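Local coordinates for manganese-binding protein (Chlamydia trachomatis, PDB 6NSI) that binds manganese, nickel and, preferentially, ferrous iron and delivers them to the membrane permease of an ABC transporter for import into the cytoplasm, at residues G43-M48 against R68-G73; T105-W110 against S141-L146; S196-G199 against E203-I206. All coordinates share one frame; numbering follows the deposited sequence.

Interaction 1 of 3, residues G43-M48 against R68-G73; sequences GDEDRM and RKHLEG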
loop_
_atom_site.group_PDB
_atom_site.type_symbol
_atom_site.label_atom_id
_atom_site.label_comp_id
_atom_site.label_asym_id
_atom_site.label_seq_id
_atom_site.Cartn_x
_atom_site.Cartn_y
_atom_site.Cartn_z
ATOM N N GLY A 43 -2.682 -5.350 -25.544
ATOM C CA GLY A 43 -1.406 -4.690 -25.472
ATOM C C GLY A 43 -0.602 -5.027 -24.234
ATOM O O GLY A 43 0.629 -4.900 -24.258
ATOM N N ASP A 44 -1.265 -5.458 -23.158
ATOM C CA ASP A 44 -0.547 -5.807 -21.935
ATOM C C ASP A 44 0.380 -6.994 -22.167
ATOM O O ASP A 44 1.515 -7.013 -21.671
ATOM C CB ASP A 44 -1.535 -6.114 -20.804
ATOM C CG ASP A 44 -2.116 -4.853 -20.162
ATOM O OD1 ASP A 44 -1.645 -3.740 -20.482
ATOM O OD2 ASP A 44 -3.053 -4.979 -19.336
ATOM N N GLU A 45 -0.087 -7.995 -22.914
ATOM C CA GLU A 45 0.758 -9.144 -23.238
ATOM C C GLU A 45 2.028 -8.710 -23.961
ATOM O O GLU A 45 3.117 -9.250 -23.713
ATOM C CB GLU A 45 -0.034 -10.137 -24.089
ATOM C CG GLU A 45 0.645 -11.485 -24.315
ATOM C CD GLU A 45 -0.274 -12.490 -24.993
ATOM O OE1 GLU A 45 -0.731 -12.213 -26.127
ATOM O OE2 GLU A 45 -0.536 -13.552 -24.386
ATOM N N ASP A 46 1.898 -7.734 -24.868
ATOM C CA ASP A 46 3.051 -7.211 -25.593
ATOM C C ASP A 46 3.954 -6.380 -24.693
ATOM O O ASP A 46 5.174 -6.355 -24.899
ATOM C CB ASP A 46 2.593 -6.371 -26.787
ATOM C CG ASP A 46 1.700 -7.142 -27.739
ATOM O OD1 ASP A 46 1.972 -8.342 -27.994
ATOM O OD2 ASP A 46 0.728 -6.539 -28.237
ATOM N N ARG A 47 3.375 -5.680 -23.709
ATOM C CA ARG A 47 4.194 -4.950 -22.748
ATOM C C ARG A 47 5.073 -5.911 -21.960
ATOM O O ARG A 47 6.255 -5.635 -21.717
ATOM C CB ARG A 47 3.297 -4.132 -21.812
ATOM C CG ARG A 47 2.649 -2.965 -22.514
ATOM C CD ARG A 47 1.497 -2.347 -21.735
ATOM N NE ARG A 47 0.997 -1.167 -22.435
ATOM C CZ ARG A 47 -0.213 -1.063 -22.982
ATOM N NH1 ARG A 47 -1.093 -2.060 -22.898
ATOM N NH2 ARG A 47 -0.548 0.061 -23.600
ATOM N N MET A 48 4.520 -7.067 -21.584
ATOM C CA MET A 48 5.336 -8.086 -20.937
ATOM C C MET A 48 6.378 -8.642 -21.898
ATOM O O MET A 48 7.537 -8.850 -21.517
ATOM C CB MET A 48 4.442 -9.203 -20.407
ATOM C CG MET A 48 3.520 -8.763 -19.248
ATOM S SD MET A 48 2.418 -10.111 -18.765
ATOM C CE MET A 48 1.407 -9.272 -17.510
ATOM N N ARG A 68 -2.362 -14.274 -13.672
ATOM C CA ARG A 68 -1.789 -15.555 -13.266
ATOM C C ARG A 68 -1.300 -16.366 -14.465
ATOM O O ARG A 68 -0.264 -17.036 -14.374
ATOM C CB ARG A 68 -2.800 -16.362 -12.461
ATOM C CG ARG A 68 -2.934 -15.946 -11.016
ATOM C CD ARG A 68 -4.331 -16.268 -10.520
ATOM N NE ARG A 68 -4.346 -17.373 -9.564
ATOM C CZ ARG A 68 -4.175 -17.227 -8.252
ATOM N NH1 ARG A 68 -3.969 -16.018 -7.743
ATOM N NH2 ARG A 68 -4.202 -18.288 -7.449
ATOM N N LYS A 69 -2.030 -16.327 -15.594
ATOM C CA LYS A 69 -1.580 -17.034 -16.802
ATOM C C LYS A 69 -0.195 -16.566 -17.219
ATOM O O LYS A 69 0.682 -17.379 -17.548
ATOM C CB LYS A 69 -2.541 -16.816 -17.977
ATOM C CG LYS A 69 -3.995 -17.182 -17.760
ATOM C CD LYS A 69 -4.865 -16.915 -19.018
ATOM C CE LYS A 69 -4.537 -15.577 -19.715
ATOM N NZ LYS A 69 -5.705 -14.640 -19.904
ATOM N N HIS A 70 0.010 -15.247 -17.214
ATOM C CA HIS A 70 1.196 -14.629 -17.784
ATOM C C HIS A 70 2.342 -14.483 -16.796
ATOM O O HIS A 70 3.490 -14.337 -17.227
ATOM C CB HIS A 70 0.836 -13.255 -18.354
ATOM C CG HIS A 70 -0.072 -13.313 -19.544
ATOM N ND1 HIS A 70 -1.434 -13.510 -19.437
ATOM C CD2 HIS A 70 0.191 -13.205 -20.868
ATOM C CE1 HIS A 70 -1.971 -13.522 -20.646
ATOM N NE2 HIS A 70 -1.006 -13.336 -21.530
ATOM N N LEU A 71 2.070 -14.519 -15.492
ATOM C CA LEU A 71 3.094 -14.252 -14.490
ATOM C C LEU A 71 3.616 -15.507 -13.808
ATOM O O LEU A 71 4.808 -15.579 -13.485
ATOM C CB LEU A 71 2.555 -13.294 -13.423
ATOM C CG LEU A 71 2.141 -11.887 -13.853
ATOM C CD1 LEU A 71 1.656 -11.081 -12.626
ATOM C CD2 LEU A 71 3.279 -11.189 -14.578
ATOM N N GLU A 72 2.746 -16.485 -13.558
ATOM C CA GLU A 72 3.155 -17.719 -12.901
ATOM C C GLU A 72 4.060 -18.513 -13.842
ATOM O O GLU A 72 3.667 -18.839 -14.967
ATOM C CB GLU A 72 1.921 -18.527 -12.485
ATOM C CG GLU A 72 1.226 -17.948 -11.232
ATOM C CD GLU A 72 -0.144 -18.560 -10.909
ATOM O OE1 GLU A 72 -0.720 -19.275 -11.757
ATOM O OE2 GLU A 72 -0.656 -18.309 -9.792
ATOM N N GLY A 73 5.287 -18.787 -13.399
ATOM C CA GLY A 73 6.253 -19.497 -14.219
ATOM C C GLY A 73 7.030 -18.638 -15.193
ATOM O O GLY A 73 7.823 -19.176 -15.979
#
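Glu-45 and His-70 make the polar part of this helix-helix contact. With CG anti to the backbone N (chi1 -171°) and the chain extended beyond it, the glutamate crosses the histidine side chain at about a right angle, and its OE2 accepts a hydrogen bond from His-70 NE2 at 2.9 Å. The bond is moderately bent. The acceptor sits at the edge of the imidazole, close to the ring plane, whereas the donor approaches from above the carboxylate plane, the two planes being turned 56° apart. The opposite ring nitrogen, ND1, is hydrogen-bonded to the carbonyl of Ser-66 one turn back, so both nitrogens are engaged and the ring rotation is fixed. In the fold, helix 44-50 leads into strand 54-56, and helix 65-71 is the crossover from that strand to its parallel neighbour 77-79, a beta-alpha-beta unit of the four-stranded parallel sheet. One turn after Glu-45, Met-48 supplies the apolar part. Its extended chain brings Met-48 SD to 3.5 Å from His-70 CB, with the sulfur oblique to the ring at 4.9 Å from the centroid. Beyond the sulfur, the methyl Met-48 CE rests on the CD2 branch of Leu-71 at 4.0 Å, these two side chains also crossing nearly at right angles. Met-48 and Leu-71 both reach Ile-54 of the intervening strand.

Interaction 2 of 3, residues T105-W110 against S141-L146; sequences TDMRVW and SEMEEL
Met-107 meets Met-143 through a folded chain: chi1 (-174°) sets CG opposite the backbone N, and turns at chi2 (63°) and chi3 then curl the sulfur and methyl back. Met-143 stays straight until its last bond, where chi3 (74°) turns CE toward the first turn of helix 107-124. The two methionines cross at about a right angle, and Met-107 SD lies 3.5 Å from Met-143 CE. Met-143 CE also touches Trp-110, coming 3.6 Å from its backbone C and 3.9 Å from its CD1, oblique to the indole. Farther along the Met-107 chain, its CE packs against Leu-146 CD2 at 4.0 Å. Backbone joins in as well, since Met-107 CG comes within 3.2 Å of the carbonyl O of Met-143. Asp-106 N-caps the helix: its OD1 receives Val-109 N at 3.1 Å, nearly straight, from well above the carboxylate plane. Trp-110 NE1 bonds to the carbonyl of Met-10, while Phe-267 and Phe-270 of helix 266-280 extend the apolar layer. The start of helix 107-124 is thereby seated on the middle of helix 129-154, probably the long helix linking the two lobes, as in other metal-binding proteins of solute-binding family 9.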
loop_
_atom_site.group_PDB
_atom_site.type_symbol
_atom_site.label_atom_id
_atom_site.label_comp_id
_atom_site.label_asym_id
_atom_site.label_seq_id
_atom_site.Cartn_x
_atom_site.Cartn_y
_atom_site.Cartn_z
ATOM N N THR A 105 2.318 0.595 2.371
ATOM C CA THR A 105 1.999 1.655 3.323
ATOM C C THR A 105 2.929 1.663 4.524
ATOM O O THR A 105 2.841 2.582 5.347
ATOM C CB THR A 105 0.562 1.529 3.835
ATOM O OG1 THR A 105 0.457 0.370 4.678
ATOM C CG2 THR A 105 -0.439 1.418 2.654
ATOM N N ASP A 106 3.776 0.648 4.668
ATOM C CA ASP A 106 4.778 0.603 5.722
ATOM C C ASP A 106 6.110 0.933 5.044
ATOM O O ASP A 106 6.655 0.114 4.296
ATOM C CB ASP A 106 4.763 -0.770 6.401
ATOM C CG ASP A 106 5.889 -0.953 7.431
ATOM O OD1 ASP A 106 6.934 -0.274 7.320
ATOM O OD2 ASP A 106 5.735 -1.808 8.341
ATOM N N MET A 107 6.611 2.147 5.287
ATOM C CA MET A 107 7.776 2.658 4.567
ATOM C C MET A 107 9.057 1.895 4.897
ATOM O O MET A 107 9.991 1.900 4.090
ATOM C CB MET A 107 7.938 4.154 4.856
ATOM C CG MET A 107 9.046 4.859 4.046
ATOM S SD MET A 107 8.825 4.889 2.245
ATOM C CE MET A 107 7.246 5.717 2.025
ATOM N N ARG A 108 9.130 1.228 6.049
ATOM C CA ARG A 108 10.291 0.374 6.295
ATOM C C ARG A 108 10.228 -0.889 5.448
ATOM O O ARG A 108 11.239 -1.317 4.872
ATOM C CB ARG A 108 10.390 0.012 7.772
ATOM C CG ARG A 108 11.575 -0.892 8.087
ATOM C CD ARG A 108 11.349 -1.673 9.371
ATOM N NE ARG A 108 10.482 -2.833 9.164
ATOM C CZ ARG A 108 10.864 -3.967 8.580
ATOM N NH1 ARG A 108 12.114 -4.101 8.136
ATOM N NH2 ARG A 108 9.995 -4.965 8.439
ATOM N N VAL A 109 9.045 -1.502 5.359
ATOM C CA VAL A 109 8.896 -2.690 4.526
ATOM C C VAL A 109 9.107 -2.333 3.054
ATOM O O VAL A 109 9.843 -3.019 2.340
ATOM C CB VAL A 109 7.523 -3.352 4.787
ATOM C CG1 VAL A 109 7.327 -4.606 3.921
ATOM C CG2 VAL A 109 7.377 -3.716 6.274
ATOM N N TRP A 110 8.504 -1.232 2.585
ATOM C CA TRP A 110 8.671 -0.868 1.181
ATOM C C TRP A 110 10.114 -0.475 0.875
ATOM O O TRP A 110 10.579 -0.654 -0.257
ATOM C CB TRP A 110 7.711 0.260 0.798
ATOM C CG TRP A 110 7.348 0.242 -0.676
ATOM C CD1 TRP A 110 7.503 1.265 -1.571
ATOM C CD2 TRP A 110 6.765 -0.849 -1.415
ATOM N NE1 TRP A 110 7.056 0.885 -2.817
ATOM C CE2 TRP A 110 6.590 -0.403 -2.749
ATOM C CE3 TRP A 110 6.362 -2.149 -1.079
ATOM C CZ2 TRP A 110 6.051 -1.216 -3.745
ATOM C CZ3 TRP A 110 5.815 -2.957 -2.081
ATOM C CH2 TRP A 110 5.670 -2.485 -3.390
ATOM N N SER A 141 17.837 6.054 1.369
ATOM C CA SER A 141 18.040 6.927 2.524
ATOM C C SER A 141 16.953 7.992 2.613
ATOM O O SER A 141 16.623 8.462 3.713
ATOM C CB SER A 141 19.417 7.582 2.459
ATOM O OG SER A 141 19.463 8.479 1.372
ATOM N N GLU A 142 16.392 8.392 1.472
ATOM C CA GLU A 142 15.250 9.293 1.504
ATOM C C GLU A 142 14.032 8.606 2.118
ATOM O O GLU A 142 13.281 9.226 2.883
ATOM C CB GLU A 142 14.954 9.798 0.093
ATOM C CG GLU A 142 15.895 10.900 -0.382
ATOM C CD GLU A 142 15.684 11.267 -1.844
ATOM O OE1 GLU A 142 16.681 11.461 -2.571
ATOM O OE2 GLU A 142 14.518 11.353 -2.279
ATOM N N MET A 143 13.845 7.312 1.823
ATOM C CA MET A 143 12.717 6.561 2.373
ATOM C C MET A 143 12.887 6.303 3.865
ATOM O O MET A 143 11.896 6.283 4.606
ATOM C CB MET A 143 12.538 5.234 1.622
ATOM C CG MET A 143 12.095 5.376 0.178
ATOM S SD MET A 143 12.138 3.819 -0.752
ATOM C CE MET A 143 10.699 2.982 -0.070
ATOM N N GLU A 144 14.122 6.097 4.330
ATOM C CA GLU A 144 14.336 5.986 5.767
ATOM C C GLU A 144 13.985 7.290 6.463
ATOM O O GLU A 144 13.365 7.285 7.532
ATOM C CB GLU A 144 15.776 5.560 6.058
ATOM C CG GLU A 144 15.994 4.090 5.725
ATOM C CD GLU A 144 17.449 3.655 5.752
ATOM O OE1 GLU A 144 18.344 4.532 5.804
ATOM O OE2 GLU A 144 17.693 2.425 5.705
ATOM N N GLU A 145 14.330 8.424 5.853
ATOM C CA GLU A 145 13.955 9.697 6.453
ATOM C C GLU A 145 12.443 9.891 6.417
ATOM O O GLU A 145 11.842 10.359 7.397
ATOM C CB GLU A 145 14.665 10.844 5.741
ATOM C CG GLU A 145 14.474 12.176 6.428
ATOM C CD GLU A 145 15.240 13.272 5.740
ATOM O OE1 GLU A 145 16.093 12.937 4.889
ATOM O OE2 GLU A 145 14.983 14.461 6.041
ATOM N N LEU A 146 11.824 9.542 5.288
ATOM C CA LEU A 146 10.369 9.531 5.171
ATOM C C LEU A 146 9.721 8.696 6.274
ATOM O O LEU A 146 8.721 9.108 6.874
ATOM C CB LEU A 146 9.998 8.986 3.796
ATOM C CG LEU A 146 8.768 9.451 3.035
ATOM C CD1 LEU A 146 8.411 10.882 3.382
ATOM C CD2 LEU A 146 9.037 9.280 1.526
#

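Interaction 3 of 3, residues S196-G199 against E203-I206; sequences SPEG and EAQI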
loop_
_atom_site.group_PDB
_atom_site.type_symbol
_atom_site.label_atom_id
_atom_site.label_comp_id
_atom_site.label_asym_id
_atom_site.label_seq_id
_atom_site.Cartn_x
_atom_site.Cartn_y
_atom_site.Cartn_z
ATOM N N SER A 196 -12.611 -1.642 8.750
ATOM C CA SER A 196 -13.157 -1.214 7.471
ATOM C C SER A 196 -14.307 -2.142 7.133
ATOM O O SER A 196 -14.273 -3.324 7.506
ATOM C CB SER A 196 -12.088 -1.235 6.357
ATOM O OG SER A 196 -11.535 -2.523 6.174
ATOM N N PRO A 197 -15.358 -1.644 6.479
ATOM C CA PRO A 197 -16.492 -2.528 6.140
ATOM C C PRO A 197 -16.143 -3.525 5.050
ATOM O O PRO A 197 -16.694 -4.630 5.019
ATOM C CB PRO A 197 -17.585 -1.547 5.699
ATOM C CG PRO A 197 -16.853 -0.341 5.198
ATOM C CD PRO A 197 -15.534 -0.263 5.990
ATOM N N GLU A 198 -15.229 -3.168 4.163
ATOM C CA GLU A 198 -14.723 -4.058 3.128
ATOM C C GLU A 198 -13.414 -4.700 3.586
ATOM O O GLU A 198 -12.634 -4.090 4.322
ATOM C CB GLU A 198 -14.511 -3.268 1.835
ATOM C CG GLU A 198 -13.993 -4.088 0.641
ATOM C CD GLU A 198 -14.991 -5.129 0.179
ATOM O OE1 GLU A 198 -15.034 -6.223 0.798
ATOM O OE2 GLU A 198 -15.726 -4.835 -0.798
ATOM N N GLY A 199 -13.167 -5.937 3.132
ATOM C CA GLY A 199 -11.969 -6.674 3.493
ATOM C C GLY A 199 -10.750 -6.280 2.680
ATOM O O GLY A 199 -10.581 -5.120 2.287
ATOM N N GLU A 203 -13.593 -6.368 -4.232
ATOM C CA GLU A 203 -14.564 -7.145 -5.000
ATOM C C GLU A 203 -15.583 -7.878 -4.129
ATOM O O GLU A 203 -16.650 -8.252 -4.635
ATOM C CB GLU A 203 -13.835 -8.148 -5.903
ATOM C CG GLU A 203 -14.549 -8.434 -7.220
ATOM C CD GLU A 203 -13.648 -9.132 -8.245
ATOM O OE1 GLU A 203 -12.527 -9.555 -7.873
ATOM O OE2 GLU A 203 -14.059 -9.257 -9.423
ATOM N N ALA A 204 -15.293 -8.080 -2.841
ATOM C CA ALA A 204 -16.230 -8.773 -1.965
ATOM C C ALA A 204 -17.473 -7.921 -1.700
ATOM O O ALA A 204 -17.424 -6.687 -1.708
ATOM C CB ALA A 204 -15.557 -9.143 -0.642
ATOM N N GLN A 205 -18.598 -8.601 -1.469
ATOM C CA GLN A 205 -19.861 -7.934 -1.168
ATOM C C GLN A 205 -19.872 -7.438 0.275
ATOM O O GLN A 205 -19.513 -8.182 1.193
ATOM C CB GLN A 205 -21.026 -8.898 -1.394
ATOM C CG GLN A 205 -22.359 -8.212 -1.613
ATOM C CD GLN A 205 -22.381 -7.382 -2.885
ATOM O OE1 GLN A 205 -21.852 -7.795 -3.922
ATOM N NE2 GLN A 205 -22.990 -6.202 -2.812
ATOM N N ILE A 206 -20.310 -6.194 0.483
ATOM C CA ILE A 206 -20.405 -5.601 1.820
ATOM C C ILE A 206 -21.837 -5.729 2.326
ATOM O O ILE A 206 -22.785 -5.305 1.650
ATOM C CB ILE A 206 -19.971 -4.125 1.819
ATOM C CG1 ILE A 206 -18.536 -3.979 1.290
ATOM C CG2 ILE A 206 -20.152 -3.534 3.230
ATOM C CD1 ILE A 206 -18.169 -2.555 0.850
#
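Glu-198 is at the centre of this contact, its side chain folded across the loop so that it meets Ala-204 and Ile-206 at once. CG stands anti to the backbone N, and a bend at chi2 (65°) brings the carboxylate to the second segment. There Glu-198 OE2 lies 2.7 Å from the carbonyl O of Ala-204 and 3.6 Å from CG1 of Ile-206, which crosses the glutamate at about a right angle and also places CD1 against Glu-198 CB at 3.9 Å. The methyl of Ala-204 closes in too, its CB 3.3 Å from Glu-198 OE1. That second oxygen is held from within its own segment: Glu-198 OE1 accepts Gly-199 N at 3.0 Å through its anti lone pair, on the side away from OE2. A further local bond steadies the backbone of the same residue, for Ser-196 OG donates to Glu-198 O at 2.7 Å, almost in line with the carbonyl bond. Against this dense centre the remainder is slack. Pro-197 CB meets Ile-206 CG2 at 4.1 Å, a light apolar touch. Glu-203 and Gln-205 are exposed, and their side chains set off away from the first segment. Beside the loop Glu-198 touches His-168, an iron ligand, which places Glu-198 in a position consistent with a second shell of the iron site. The whole loop links strand 194-195 to helix 208-221, whose Arg-213 bonds to the carbonyl of Ser-196, while Pro-197 and Ile-206 both lean on Ala-236 of helix 235-242.

The three contacts illustrate how a two-lobed metal carrier is built from separate packing units. None touches another: their centres lie 28 to 29 Å apart, and the nearest atoms of interactions 1 and 3 are still about 11 Å from each other. Iron, held by His-36, His-102, His-168 and Asp-260, relates to them unequally. The side chain of Glu-198 in interaction 3 comes within about 8 Å of the metal and that of Trp-110 in interaction 2 within about 12 Å; interactions 2 and 3 lie on opposite sides of the chain's centre. Interaction 1 is plain packing away from the iron site, although the side chain of Met-48 lies about 5 Å from a bound calcium ion.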